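Local coordinates for protein YPM (Yersinia pseudotuberculosis, PDB 1PM4) that acts as a superantigen, a bacterial mitogen that probably stimulates T cells in bulk, and is built as a compact jelly roll, at residues Thr12-Glu18 with Lys89-Thr95; Val19-Lys25 with Ser111-Cys117; Trp84-Ile88 with Leu100-His105. All coordinates share one frame; numbering follows the deposited sequence. Where two conformers were deposited one is given.

How the contacts relate
Contacts 1 and 3 join the two four-stranded sheets of the jelly roll, while contact 2 fastens the C-terminal segment to edge strand 18-23. Contact 3 lies near the centre of the chain, where strand 84-90 of one sheet faces strand 96-103 of the other. Contact 2 is its neighbour, with centres about 9 Å apart: strand 18-23 pairs with strand 84-90, and Ile21 O lies 2.9 Å from Trp86 N. Contact 1 closes one end of the sandwich, about 17 Å from the centre of contact 2 and about 18 Å from that of contact 3. There the chain crosses between the sheets, from strand 6-13 to 18-23 and from 84-90 to 96-103. Ile13 CD1 packs on Val19 CG2 at 3.9 Å.

Contact 1: Thr12-Glu18 with Lys89-Thr95; sequences TIQGKGE and KNNSSET
Lys16 lays its side chain along the Asn91-Ser93 backbone. CB starts out away from that segment. CG is anti to the carbonyl carbon (chi1 -53°) and passes Ser92 O at 4.1 Å. The chain bends at chi2. CD then passes the carbonyl oxygens of Asn91 and Ser92, and CE lies 3.4 Å from Ser93 OG. At the tip, NZ donates to Asn91 O from above the carbonyl plane, at an unusually short 2.5 Å. A water accepts a weak bond from NZ and also bonds to Ser93 OG.

The backbone of Lys16 is held as well. Its N donates to Ser92 O at 2.9 Å. Its carbonyl oxygen takes a bond from Lys89 NZ at 2.6 Å. The two lysines thus grip the opposite segment in both directions.

Asn90 is buried and uses both ends of its amide. ND2 donates to Gln14 O at 3.1 Å, coming from above the carbonyl plane. Gly17 N reaches the same oxygen from the other face, so Gln14 O has two donors. ND2 also donates to Glu94 O, which lies in the amide plane. OD1 accepts from Ser92 N in an Asx turn. These bonds fix the rotation of the amide. Farther along, Gly15 N donates to Thr95 OG1 at 3.3 Å. Asn90 N meets Gly17 O at 2.9 Å, close to the strand pair of Glu18 and Lys89.

Gln14-Gly17 is a type II beta turn, and Ser92 OG forms an ST turn with Glu94 N. Two connections run side by side here between the sheets, as in a jelly-roll sandwich.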
ATOM      1  N   THR A  12      18.584 -18.247  10.649  1.00 10.22           N
ATOM      2  CA  THR A  12      19.724 -17.387  10.492  1.00  9.12           C
ATOM      3  C   THR A  12      19.762 -16.939   9.052  1.00  9.84           C
ATOM      4  O   THR A  12      19.481 -17.759   8.167  1.00 10.58           O
ATOM      5  CB  THR A  12      21.001 -18.220  10.779  1.00 10.78           C
ATOM      6  OG1 THR A  12      20.956 -18.722  12.146  1.00 12.55           O
ATOM      7  CG2 THR A  12      22.211 -17.366  10.714  1.00 13.30           C
ATOM      8  N   ILE A  13      19.989 -15.638   8.829  1.00  7.30           N
ATOM      9  CA  ILE A  13      19.979 -15.126   7.446  1.00  6.38           C
ATOM     10  C   ILE A  13      21.319 -14.532   7.170  1.00  7.58           C
ATOM     11  O   ILE A  13      21.843 -13.661   7.897  1.00  7.42           O
ATOM     12  CB  ILE A  13      18.820 -14.131   7.225  1.00  6.81           C
ATOM     13  CG1 ILE A  13      18.759 -13.736   5.753  1.00  6.08           C
ATOM     14  CG2 ILE A  13      18.864 -12.947   8.227  1.00  9.92           C
ATOM     15  CD1 ILE A  13      17.526 -12.951   5.400  1.00 10.94           C
ATOM     16  N   GLN A  14      21.982 -15.066   6.178  1.00  7.80           N
ATOM     17  CA  GLN A  14      23.297 -14.603   5.811  1.00  6.43           C
ATOM     18  C   GLN A  14      23.321 -13.134   5.372  1.00  7.60           C
ATOM     19  O   GLN A  14      22.291 -12.562   4.991  1.00  8.59           O
ATOM     20  CB  GLN A  14      23.824 -15.506   4.683  1.00  7.71           C
ATOM     21  CG  GLN A  14      24.220 -16.881   5.284  1.00  7.80           C
ATOM     22  CD  GLN A  14      24.130 -18.016   4.279  1.00  9.68           C
ATOM     23  OE1 GLN A  14      23.408 -17.902   3.276  1.00 10.74           O
ATOM     24  NE2 GLN A  14      24.887 -19.070   4.519  1.00  8.71           N
ATOM     25  N   GLY A  15      24.501 -12.529   5.430  1.00  8.05           N
ATOM     26  CA  GLY A  15      24.670 -11.162   4.915  1.00  7.55           C
ATOM     27  C   GLY A  15      24.053 -10.990   3.521  1.00  7.23           C
ATOM     28  O   GLY A  15      24.299 -11.822   2.632  1.00  7.09           O
ATOM     29  N   LYS A  16      23.263  -9.915   3.360  1.00  7.67           N
ATOM     30  CA  LYS A  16      22.579  -9.554   2.125  1.00  6.34           C
ATOM     31  C   LYS A  16      21.590 -10.609   1.629  1.00  8.58           C
ATOM     32  O   LYS A  16      20.963 -10.356   0.584  1.00 10.19           O
ATOM     33  CB  LYS A  16      23.617  -9.198   1.034  1.00  7.90           C
ATOM     34  CG  LYS A  16      24.637  -8.161   1.405  1.00 10.30           C
ATOM     35  CD  LYS A  16      23.928  -6.836   1.796  1.00 11.32           C
ATOM     36  CE  LYS A  16      24.855  -5.666   1.961  1.00 17.11           C
ATOM     37  NZ  LYS A  16      24.258  -4.533   2.604  1.00 21.86           N
ATOM     38  N   GLY A  17      21.326 -11.652   2.415  1.00  7.82           N
ATOM     39  CA  GLY A  17      20.456 -12.716   1.959  1.00  8.73           C
ATOM     40  C   GLY A  17      18.975 -12.323   1.991  1.00  9.21           C
ATOM     41  O   GLY A  17      18.567 -11.296   2.618  1.00  7.97           O
ATOM     42  N   GLU A  18      18.161 -13.130   1.326  1.00  7.90           N
ATOM     43  CA  GLU A  18      16.724 -12.968   1.380  1.00  9.63           C
ATOM     44  C   GLU A  18      16.121 -14.329   1.657  1.00 10.50           C
ATOM     45  O   GLU A  18      16.595 -15.332   1.067  1.00 14.89           O
ATOM     46  CB  GLU A  18      16.140 -12.330   0.140  0.60 10.62           C
ATOM     47  CG  GLU A  18      16.526 -12.936  -1.175  0.60 11.98           C
ATOM     48  CD  GLU A  18      15.861 -12.284  -2.380  0.60 10.37           C
ATOM     49  OE1 GLU A  18      15.908 -11.041  -2.406  0.60 17.68           O
ATOM     50  OE2 GLU A  18      15.416 -12.976  -3.344  0.60  5.82           O
ATOM     51  N   LYS A  89      14.472  -9.503   4.034  1.00  8.45           N
ATOM     52  CA  LYS A  89      15.679  -9.064   3.396  1.00  8.44           C
ATOM     53  C   LYS A  89      16.670  -8.626   4.469  1.00  8.19           C
ATOM     54  O   LYS A  89      16.331  -7.783   5.284  1.00  8.14           O
ATOM     55  CB  LYS A  89      15.430  -7.944   2.397  1.00 10.33           C
ATOM     56  CG  LYS A  89      16.721  -7.388   1.731  1.00 15.99           C
ATOM     57  CD  LYS A  89      17.699  -8.400   1.017  1.00 21.91           C
ATOM     58  CE  LYS A  89      18.994  -7.767   0.466  1.00 26.58           C
ATOM     59  NZ  LYS A  89      19.754  -8.496  -0.681  1.00 24.81           N
ATOM     60  N   ASN A  90      17.875  -9.206   4.451  1.00  7.20           N
ATOM     61  CA  ASN A  90      18.941  -8.729   5.310  1.00  7.05           C
ATOM     62  C   ASN A  90      19.696  -7.594   4.638  1.00  9.62           C
ATOM     63  O   ASN A  90      20.345  -7.803   3.610  1.00  8.86           O
ATOM     64  CB  ASN A  90      19.856  -9.881   5.708  1.00  6.73           C
ATOM     65  CG  ASN A  90      20.878  -9.450   6.717  1.00  8.01           C
ATOM     66  OD1 ASN A  90      20.830  -8.298   7.188  1.00  6.04           O
ATOM     67  ND2 ASN A  90      21.776 -10.334   7.078  1.00  6.30           N
ATOM     68  N   ASN A  91      19.497  -6.370   5.113  1.00  7.73           N
ATOM     69  CA  ASN A  91      20.147  -5.193   4.510  1.00  9.32           C
ATOM     70  C   ASN A  91      21.610  -5.071   4.920  1.00  8.94           C
ATOM     71  O   ASN A  91      22.412  -4.336   4.288  1.00 10.54           O
ATOM     72  CB  ASN A  91      19.377  -3.973   4.977  1.00  7.76           C
ATOM     73  CG  ASN A  91      17.951  -3.978   4.566  1.00  9.20           C
ATOM     74  OD1 ASN A  91      17.630  -4.294   3.399  1.00 13.73           O
ATOM     75  ND2 ASN A  91      17.070  -3.624   5.487  1.00  8.74           N
ATOM     76  N   SER A  92      21.967  -5.742   5.999  1.00  9.77           N
ATOM     77  CA  SER A  92      23.329  -5.754   6.520  1.00  9.74           C
ATOM     78  C   SER A  92      24.182  -6.841   5.892  1.00  9.13           C
ATOM     79  O   SER A  92      23.661  -7.862   5.398  1.00  8.36           O
ATOM     80  CB  SER A  92      23.283  -6.010   8.051  1.00 10.87           C
ATOM     81  OG  SER A  92      24.540  -6.137   8.652  1.00 10.54           O
ATOM     82  N   SER A  93      25.505  -6.640   5.900  1.00  7.39           N
ATOM     83  CA  SER A  93      26.432  -7.692   5.518  1.00  8.77           C
ATOM     84  C   SER A  93      26.640  -8.729   6.656  1.00  7.42           C
ATOM     85  O   SER A  93      27.264  -9.744   6.462  1.00 10.00           O
ATOM     86  CB  SER A  93      27.742  -7.120   5.053  1.00  9.87           C
ATOM     87  OG  SER A  93      27.483  -6.226   4.003  1.00 14.50           O
ATOM     88  N   GLU A  94      26.127  -8.439   7.850  1.00  9.27           N
ATOM     89  CA  GLU A  94      26.247  -9.295   9.018  1.00  8.24           C
ATOM     90  C   GLU A  94      25.237 -10.412   9.042  1.00  8.79           C
ATOM     91  O   GLU A  94      24.018 -10.186   9.055  1.00  7.73           O
ATOM     92  CB  GLU A  94      26.142  -8.468  10.304  1.00 10.41           C
ATOM     93  CG  GLU A  94      26.384  -9.249  11.582  1.00 13.17           C
ATOM     94  CD  GLU A  94      26.584  -8.346  12.828  1.00 18.50           C
ATOM     95  OE1 GLU A  94      27.159  -8.832  13.776  1.00 26.26           O
ATOM     96  OE2 GLU A  94      26.075  -7.221  12.884  1.00 20.51           O
ATOM     97  N   THR A  95      25.739 -11.643   9.070  1.00  7.68           N
ATOM     98  CA  THR A  95      24.895 -12.807   9.209  1.00  8.46           C
ATOM     99  C   THR A  95      24.252 -12.747  10.564  1.00 10.13           C
ATOM    100  O   THR A  95      24.946 -12.474  11.570  1.00 11.35           O
ATOM    101  CB  THR A  95      25.741 -14.077   9.075  1.00  8.91           C
ATOM    102  OG1 THR A  95      26.204 -14.147   7.701  1.00 10.16           O
ATOM    103  CG2 THR A  95      24.887 -15.303   9.334  1.00  9.36           C
TER
HETATM  104  O   HOH W   1      27.063  -3.750   4.034  1.00 40.39           O

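Contact 2: Val19-Lys25 with Ser111-Cys117; sequences VCIIGNK and SDVLTKC
Cys20 is joined to Cys117 by a disulfide, SG to SG 2.0 Å, with a chi3 of 109°. Cys20 has the most surface buried here. Its CB also packs on Leu114 CD1 at 3.9 Å, and its carbonyl oxygen accepts from Leu114 N at 2.8 Å. A water links Cys20 N to Leu114 O.

Asp112 meets the 19-25 segment twice, at Ile22 in the strand and at Lys25 just past its end. Its backbone oxygen accepts from Ile22 N at 2.8 Å. Its carboxylate OD1 forms a salt bridge with Lys25 NZ at 2.6 Å, and the lysine arrives nearly in line with the C-O bond. Lys25 reaches it by bends at chi3 and chi4, and its amine has a second anionic partner in Glu109. Asp112 OD2 is taken by Tyr9 OH and by Glu109 N.

Leu114 points toward the strand and spreads its two methyls. CD1 rests against Cys20 CB, while CD2 lies 3.8 Å from Ile22 CG2, the two side chains crossing at about a right angle.

The tail of the jelly roll is therefore pinned by a disulfide to strand 18-23 and by a salt bridge to Lys25 just after it, with two backbone bonds between. The carboxylate probably stays charged beside the lysine.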
ATOM      1  N   VAL A  19      15.120 -14.390   2.513  1.00 10.35           N
ATOM      2  CA  VAL A  19      14.449 -15.633   2.856  1.00  9.80           C
ATOM      3  C   VAL A  19      12.961 -15.373   2.737  1.00 10.13           C
ATOM      4  O   VAL A  19      12.482 -14.347   3.246  1.00  9.61           O
ATOM      5  CB  VAL A  19      14.798 -16.046   4.308  1.00 10.07           C
ATOM      6  CG1 VAL A  19      13.885 -17.178   4.752  1.00 12.13           C
ATOM      7  CG2 VAL A  19      16.265 -16.510   4.433  1.00 11.77           C
ATOM      8  N   CYS A  20      12.228 -16.256   2.019  1.00  8.80           N
ATOM      9  CA  CYS A  20      10.803 -16.106   1.854  1.00  8.48           C
ATOM     10  C   CYS A  20      10.047 -17.256   2.516  1.00  8.12           C
ATOM     11  O   CYS A  20      10.450 -18.442   2.377  1.00  9.76           O
ATOM     12  CB  CYS A  20      10.428 -16.025   0.371  1.00  8.38           C
ATOM     13  SG  CYS A  20      10.761 -14.444  -0.377  1.00  9.22           S
ATOM     14  N   ILE A  21       8.983 -16.890   3.214  1.00  7.98           N
ATOM     15  CA  ILE A  21       8.170 -17.811   3.983  1.00  9.39           C
ATOM     16  C   ILE A  21       6.743 -17.674   3.460  1.00 10.06           C
ATOM     17  O   ILE A  21       6.179 -16.579   3.387  1.00 10.20           O
ATOM     18  CB  ILE A  21       8.297 -17.528   5.510  1.00  8.17           C
ATOM     19  CG1 ILE A  21       9.748 -17.772   5.937  1.00 10.01           C
ATOM     20  CG2 ILE A  21       7.309 -18.429   6.324  1.00 11.38           C
ATOM     21  CD1 ILE A  21      10.012 -17.507   7.348  1.00 11.19           C
ATOM     22  N   ILE A  22       6.187 -18.797   3.025  1.00 10.45           N
ATOM     23  CA  ILE A  22       4.843 -18.782   2.457  1.00 11.14           C
ATOM     24  C   ILE A  22       3.762 -19.124   3.536  1.00 11.69           C
ATOM     25  O   ILE A  22       3.982 -19.903   4.426  1.00 13.18           O
ATOM     26  CB  ILE A  22       4.759 -19.748   1.262  1.00 11.96           C
ATOM     27  CG1 ILE A  22       3.454 -19.595   0.503  1.00 14.08           C
ATOM     28  CG2 ILE A  22       4.875 -21.132   1.676  1.00 10.90           C
ATOM     29  CD1 ILE A  22       3.647 -20.105  -0.956  1.00 17.58           C
ATOM     30  N   GLY A  23       2.615 -18.543   3.339  1.00 13.41           N
ATOM     31  CA  GLY A  23       1.439 -18.781   4.178  1.00 15.62           C
ATOM     32  C   GLY A  23       0.260 -19.129   3.319  1.00 16.66           C
ATOM     33  O   GLY A  23       0.135 -18.649   2.188  1.00 15.17           O
ATOM     34  N   ASN A  24      -0.636 -19.920   3.899  1.00 18.75           N
ATOM     35  CA  ASN A  24      -1.850 -20.355   3.223  1.00 21.47           C
ATOM     36  C   ASN A  24      -1.576 -20.923   1.823  1.00 22.91           C
ATOM     37  O   ASN A  24      -2.172 -20.491   0.847  1.00 20.72           O
ATOM     38  CB  ASN A  24      -2.861 -19.219   3.145  1.00 21.48           C
ATOM     39  CG  ASN A  24      -4.190 -19.697   2.628  1.00 22.44           C
ATOM     40  OD1 ASN A  24      -4.552 -20.828   2.905  1.00 29.79           O
ATOM     41  ND2 ASN A  24      -4.902 -18.874   1.884  1.00 20.96           N
ATOM     42  N   LYS A  25      -0.650 -21.872   1.743  1.00 25.70           N
ATOM     43  CA  LYS A  25       0.020 -22.123   0.457  1.00 28.17           C
ATOM     44  C   LYS A  25      -0.980 -22.738  -0.579  1.00 31.64           C
ATOM     45  O   LYS A  25      -0.992 -22.349  -1.767  1.00 32.86           O
ATOM     46  CB  LYS A  25       1.354 -22.892   0.638  1.00 27.63           C
ATOM     47  CG  LYS A  25       1.385 -24.023   1.690  1.00 29.15           C
ATOM     48  CD  LYS A  25       2.672 -24.903   1.543  1.00 30.44           C
ATOM     49  CE  LYS A  25       3.511 -25.008   2.819  1.00 30.27           C
ATOM     50  NZ  LYS A  25       2.668 -25.327   4.044  1.00 29.57           N
ATOM     51  N   SER A 111       8.109 -26.831   5.226  1.00 18.94           N
ATOM     52  CA  SER A 111       7.981 -26.467   3.823  1.00 18.38           C
ATOM     53  C   SER A 111       7.498 -25.004   3.644  1.00 16.07           C
ATOM     54  O   SER A 111       7.465 -24.511   2.542  1.00 15.35           O
ATOM     55  CB  SER A 111       7.073 -27.488   3.098  1.00 17.82           C
ATOM     56  OG  SER A 111       5.757 -27.379   3.532  1.00 18.87           O
ATOM     57  N   ASP A 112       7.154 -24.312   4.736  1.00 13.97           N
ATOM     58  CA  ASP A 112       6.748 -22.921   4.622  1.00 12.43           C
ATOM     59  C   ASP A 112       7.954 -22.068   4.214  1.00 10.81           C
ATOM     60  O   ASP A 112       7.757 -21.025   3.658  1.00 10.40           O
ATOM     61  CB  ASP A 112       6.145 -22.358   5.925  1.00 12.00           C
ATOM     62  CG  ASP A 112       4.887 -23.090   6.400  1.00 16.45           C
ATOM     63  OD1 ASP A 112       4.199 -23.825   5.597  1.00 15.22           O
ATOM     64  OD2 ASP A 112       4.475 -22.959   7.579  1.00 16.01           O
ATOM     65  N   VAL A 113       9.156 -22.488   4.603  1.00 11.59           N
ATOM     66  CA  VAL A 113      10.402 -21.780   4.236  1.00 11.80           C
ATOM     67  C   VAL A 113      10.732 -22.150   2.814  1.00 11.98           C
ATOM     68  O   VAL A 113      11.081 -23.299   2.503  1.00 12.37           O
ATOM     69  CB  VAL A 113      11.572 -22.074   5.187  1.00 11.53           C
ATOM     70  CG1 VAL A 113      12.746 -21.192   4.808  1.00 14.79           C
ATOM     71  CG2 VAL A 113      11.150 -21.725   6.611  1.00 13.84           C
ATOM     72  N   LEU A 114      10.523 -21.198   1.924  1.00 11.31           N
ATOM     73  CA  LEU A 114      10.733 -21.404   0.505  1.00  9.88           C
ATOM     74  C   LEU A 114      12.200 -21.511   0.181  1.00 11.79           C
ATOM     75  O   LEU A 114      13.088 -20.894   0.826  1.00 11.98           O
ATOM     76  CB  LEU A 114      10.144 -20.249  -0.321  1.00 10.56           C
ATOM     77  CG  LEU A 114       8.630 -20.134  -0.189  1.00  9.21           C
ATOM     78  CD1 LEU A 114       8.224 -18.936  -1.006  1.00 13.56           C
ATOM     79  CD2 LEU A 114       7.843 -21.451  -0.621  1.00 12.38           C
ATOM     80  N   THR A 115      12.494 -22.304  -0.833  1.00 11.93           N
ATOM     81  CA  THR A 115      13.857 -22.345  -1.302  1.00 12.83           C
ATOM     82  C   THR A 115      14.218 -21.126  -2.090  1.00 12.85           C
ATOM     83  O   THR A 115      15.401 -20.805  -2.229  1.00 15.41           O
ATOM     84  CB  THR A 115      14.164 -23.589  -2.184  1.00 13.16           C
ATOM     85  OG1 THR A 115      13.328 -23.572  -3.344  1.00 13.91           O
ATOM     86  CG2 THR A 115      13.909 -24.833  -1.492  1.00 15.09           C
ATOM     87  N   LYS A 116      13.221 -20.430  -2.621  1.00 12.81           N
ATOM     88  CA  LYS A 116      13.455 -19.274  -3.416  1.00 14.80           C
ATOM     89  C   LYS A 116      12.361 -18.235  -3.318  1.00 13.87           C
ATOM     90  O   LYS A 116      11.192 -18.591  -3.150  1.00 15.12           O
ATOM     91  CB  LYS A 116      13.689 -19.694  -4.859  1.00 14.89           C
ATOM     92  CG  LYS A 116      12.472 -20.102  -5.629  1.00 20.54           C
ATOM     93  CD  LYS A 116      12.885 -20.203  -7.210  1.00 26.12           C
ATOM     94  CE  LYS A 116      13.118 -18.783  -7.867  1.00 27.15           C
ATOM     95  NZ  LYS A 116      14.587 -18.419  -8.283  1.00 28.11           N
ATOM     96  N   CYS A 117      12.712 -16.952  -3.365  1.00 12.54           N
ATOM     97  CA  CYS A 117      11.717 -15.911  -3.384  1.00 12.45           C
ATOM     98  C   CYS A 117      11.262 -15.709  -4.832  1.00 14.88           C
ATOM     99  O   CYS A 117      12.026 -15.949  -5.770  1.00 13.49           O
ATOM    100  CB  CYS A 117      12.328 -14.573  -2.922  1.00 14.59           C
ATOM    101  SG  CYS A 117      12.601 -14.540  -1.137  1.00 11.34           S
TER
HETATM  102  O   HOH W   2      13.680 -18.111   0.508  1.00 26.60           O
HETATM  103  O   HOH W   3       1.704 -21.921   4.077  1.00 43.79           O

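Contact 3: Trp84-Ile88 with Leu100-His105; sequences WIWKI and LDATVH
Trp84 has CG between its backbone N and carbonyl carbon (chi1 57°), whereas Trp86 has CG anti to the carbonyl carbon (chi1 -57°). Both residues start toward strand 96-103, and their indoles meet each other. Trp84 CD1 sits 3.4 Å above one face of the Trp86 ring, offset toward the rim.

A single water joins the two indoles to the opposite segment. It accepts from Trp84 NE1 at 3.0 Å and from Trp86 NE1 at 2.9 Å, in the plane of each ring. It donates to Thr103 O at 2.7 Å. Both ring N-H groups are thus satisfied inside a buried contact.

Strands 84-88 and 100-103 run nearly antiparallel, with axes 10.0 Å apart. That spacing is wide for paired strands and fits two facing sheets of the jelly-roll sandwich. Side chains fill the gap. Leu100 CD2 rests against Trp86 CB at 3.8 Å and is about as close to CG and CD1 of the ring. Ala102 CB approaches Trp86 NE1 to 3.7 Å. Ile88 CD1 adds a looser touch on Leu100 CB. Leu51 of strand 47-54 packs on both tryptophans.

At the outer end, His105 meets Trp84 rim to rim, the ring planes inclined at 62°. His105 ND1 lies 3.3 Å from Trp84 CH2, at the indole edge.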
ATOM      1  N   TRP A  84       0.151 -15.950   0.528  1.00 15.23           N
ATOM      2  CA  TRP A  84       0.937 -14.750   0.746  1.00 14.40           C
ATOM      3  C   TRP A  84       2.342 -15.215   0.994  1.00 12.51           C
ATOM      4  O   TRP A  84       2.553 -16.366   1.387  1.00  9.53           O
ATOM      5  CB  TRP A  84       0.383 -13.974   1.945  1.00 15.12           C
ATOM      6  CG  TRP A  84       0.296 -14.668   3.205  1.00 14.44           C
ATOM      7  CD1 TRP A  84       1.275 -14.813   4.110  1.00 16.25           C
ATOM      8  CD2 TRP A  84      -0.890 -15.285   3.785  1.00 14.47           C
ATOM      9  NE1 TRP A  84       0.813 -15.481   5.209  1.00 16.96           N
ATOM     10  CE2 TRP A  84      -0.515 -15.793   5.045  1.00 16.33           C
ATOM     11  CE3 TRP A  84      -2.219 -15.432   3.361  1.00 18.72           C
ATOM     12  CZ2 TRP A  84      -1.415 -16.492   5.908  1.00 17.00           C
ATOM     13  CZ3 TRP A  84      -3.138 -16.113   4.203  1.00 18.21           C
ATOM     14  CH2 TRP A  84      -2.724 -16.629   5.466  1.00 18.20           C
ATOM     15  N   ILE A  85       3.283 -14.311   0.796  1.00 11.43           N
ATOM     16  CA  ILE A  85       4.685 -14.500   1.174  1.00 11.48           C
ATOM     17  C   ILE A  85       5.190 -13.350   2.001  1.00  9.72           C
ATOM     18  O   ILE A  85       4.977 -12.138   1.700  1.00 10.40           O
ATOM     19  CB  ILE A  85       5.532 -14.645  -0.069  1.00 12.50           C
ATOM     20  CG1 ILE A  85       5.284 -16.010  -0.674  1.00 14.88           C
ATOM     21  CG2 ILE A  85       7.096 -14.469   0.203  1.00 13.28           C
ATOM     22  CD1 ILE A  85       5.895 -16.053  -2.056  1.00 19.37           C
ATOM     23  N   TRP A  86       5.869 -13.720   3.072  1.00  9.05           N
ATOM     24  CA  TRP A  86       6.686 -12.829   3.845  1.00  8.77           C
ATOM     25  C   TRP A  86       8.134 -12.918   3.316  1.00  9.36           C
ATOM     26  O   TRP A  86       8.742 -13.972   3.395  1.00 12.19           O
ATOM     27  CB  TRP A  86       6.701 -13.289   5.299  1.00  9.32           C
ATOM     28  CG  TRP A  86       5.329 -13.381   5.882  1.00  9.24           C
ATOM     29  CD1 TRP A  86       4.743 -14.540   6.313  1.00 11.18           C
ATOM     30  CD2 TRP A  86       4.453 -12.309   6.271  1.00  9.89           C
ATOM     31  NE1 TRP A  86       3.492 -14.271   6.789  1.00 12.82           N
ATOM     32  CE2 TRP A  86       3.276 -12.927   6.826  1.00  9.16           C
ATOM     33  CE3 TRP A  86       4.464 -10.942   6.132  1.00 11.16           C
ATOM     34  CZ2 TRP A  86       2.205 -12.223   7.249  1.00 10.91           C
ATOM     35  CZ3 TRP A  86       3.327 -10.211   6.544  1.00 14.20           C
ATOM     36  CH2 TRP A  86       2.220 -10.868   7.132  1.00 13.22           C
ATOM     37  N   LYS A  87       8.643 -11.833   2.757  1.00  9.04           N
ATOM     38  CA  LYS A  87      10.028 -11.789   2.348  1.00  8.13           C
ATOM     39  C   LYS A  87      10.865 -11.003   3.350  1.00  8.16           C
ATOM     40  O   LYS A  87      10.548  -9.854   3.650  1.00  7.76           O
ATOM     41  CB  LYS A  87      10.118 -11.100   0.989  1.00 10.15           C
ATOM     42  CG  LYS A  87      11.485 -10.898   0.486  1.00  8.95           C
ATOM     43  CD  LYS A  87      11.517 -10.503  -1.004  1.00  9.42           C
ATOM     44  CE  LYS A  87      12.879 -10.337  -1.476  1.00  9.09           C
ATOM     45  NZ  LYS A  87      13.005  -9.707  -2.898  1.00 10.83           N
ATOM     46  N   ILE A  88      11.884 -11.638   3.852  1.00  8.04           N
ATOM     47  CA  ILE A  88      12.837 -11.089   4.804  1.00  7.88           C
ATOM     48  C   ILE A  88      14.088 -10.774   4.020  1.00  7.46           C
ATOM     49  O   ILE A  88      14.739 -11.692   3.469  1.00  9.06           O
ATOM     50  CB  ILE A  88      13.208 -12.118   5.933  1.00  7.51           C
ATOM     51  CG1 ILE A  88      11.925 -12.512   6.717  1.00  9.19           C
ATOM     52  CG2 ILE A  88      14.207 -11.532   6.888  1.00  7.53           C
ATOM     53  CD1 ILE A  88      12.034 -13.799   7.531  1.00 12.61           C
ATOM     54  N   LEU A 100      10.440 -14.606  12.947  1.00  7.97           N
ATOM     55  CA  LEU A 100       9.275 -13.962  12.333  1.00  8.38           C
ATOM     56  C   LEU A 100       8.047 -14.542  13.074  1.00  9.58           C
ATOM     57  O   LEU A 100       7.778 -15.733  12.958  1.00  9.16           O
ATOM     58  CB  LEU A 100       9.207 -14.359  10.882  1.00 10.05           C
ATOM     59  CG  LEU A 100       8.069 -13.680  10.132  1.00  9.63           C
ATOM     60  CD1 LEU A 100       8.284 -12.206   9.973  1.00 12.64           C
ATOM     61  CD2 LEU A 100       7.786 -14.323   8.784  1.00 11.01           C
ATOM     62  N   ASP A 101       7.325 -13.701  13.760  1.00  8.48           N
ATOM     63  CA  ASP A 101       6.028 -14.051  14.279  1.00 10.31           C
ATOM     64  C   ASP A 101       5.019 -13.729  13.205  1.00 11.50           C
ATOM     65  O   ASP A 101       5.008 -12.605  12.679  1.00 13.34           O
ATOM     66  CB  ASP A 101       5.694 -13.237  15.482  1.00 10.75           C
ATOM     67  CG  ASP A 101       6.634 -13.400  16.617  1.00 14.24           C
ATOM     68  OD1 ASP A 101       7.414 -14.367  16.722  1.00 15.03           O
ATOM     69  OD2 ASP A 101       6.690 -12.478  17.463  1.00 19.60           O
ATOM     70  N   ALA A 102       4.232 -14.704  12.793  1.00 10.72           N
ATOM     71  CA  ALA A 102       3.208 -14.477  11.720  1.00 10.79           C
ATOM     72  C   ALA A 102       1.947 -15.288  11.863  1.00 10.44           C
ATOM     73  O   ALA A 102       1.981 -16.441  12.280  1.00  9.66           O
ATOM     74  CB  ALA A 102       3.816 -14.855  10.404  1.00 10.47           C
ATOM     75  N   THR A 103       0.855 -14.699  11.440  1.00 11.08           N
ATOM     76  CA  THR A 103      -0.404 -15.405  11.287  1.00 13.86           C
ATOM     77  C   THR A 103      -0.209 -16.627  10.428  1.00 13.60           C
ATOM     78  O   THR A 103       0.393 -16.530   9.399  1.00 13.74           O
ATOM     79  CB  THR A 103      -1.412 -14.512  10.559  1.00 14.16           C
ATOM     80  OG1 THR A 103      -1.624 -13.347  11.305  1.00 16.42           O
ATOM     81  CG2 THR A 103      -2.790 -15.208  10.563  1.00 17.55           C
ATOM     82  N   VAL A 104      -0.628 -17.784  10.909  1.00 15.36           N
ATOM     83  CA  VAL A 104      -0.669 -18.950  10.056  1.00 17.94           C
ATOM     84  C   VAL A 104      -2.067 -19.523  10.013  1.00 22.65           C
ATOM     85  O   VAL A 104      -2.863 -19.348  10.919  1.00 21.64           O
ATOM     86  CB  VAL A 104       0.309 -20.036  10.464  1.00 17.73           C
ATOM     87  CG1 VAL A 104       1.729 -19.515  10.352  1.00 17.85           C
ATOM     88  CG2 VAL A 104       0.066 -20.511  11.856  1.00 16.73           C
ATOM     89  N   HIS A 105      -2.341 -20.249   8.947  1.00 28.03           N
ATOM     90  CA  HIS A 105      -3.652 -20.851   8.865  1.00 32.53           C
ATOM     91  C   HIS A 105      -3.642 -22.286   9.303  1.00 34.19           C
ATOM     92  O   HIS A 105      -4.587 -22.742   9.927  1.00 36.17           O
ATOM     93  CB  HIS A 105      -4.273 -20.647   7.496  1.00 33.93           C
ATOM     94  CG  HIS A 105      -5.311 -19.578   7.513  1.00 37.63           C
ATOM     95  ND1 HIS A 105      -4.994 -18.256   7.301  1.00 41.95           N
ATOM     96  CD2 HIS A 105      -6.630 -19.607   7.815  1.00 41.47           C
ATOM     97  CE1 HIS A 105      -6.075 -17.517   7.426  1.00 40.55           C
ATOM     98  NE2 HIS A 105      -7.086 -18.312   7.742  1.00 44.94           N
TER
HETATM   99  O   HOH W   4       2.248 -16.811   7.466  1.00 23.27           O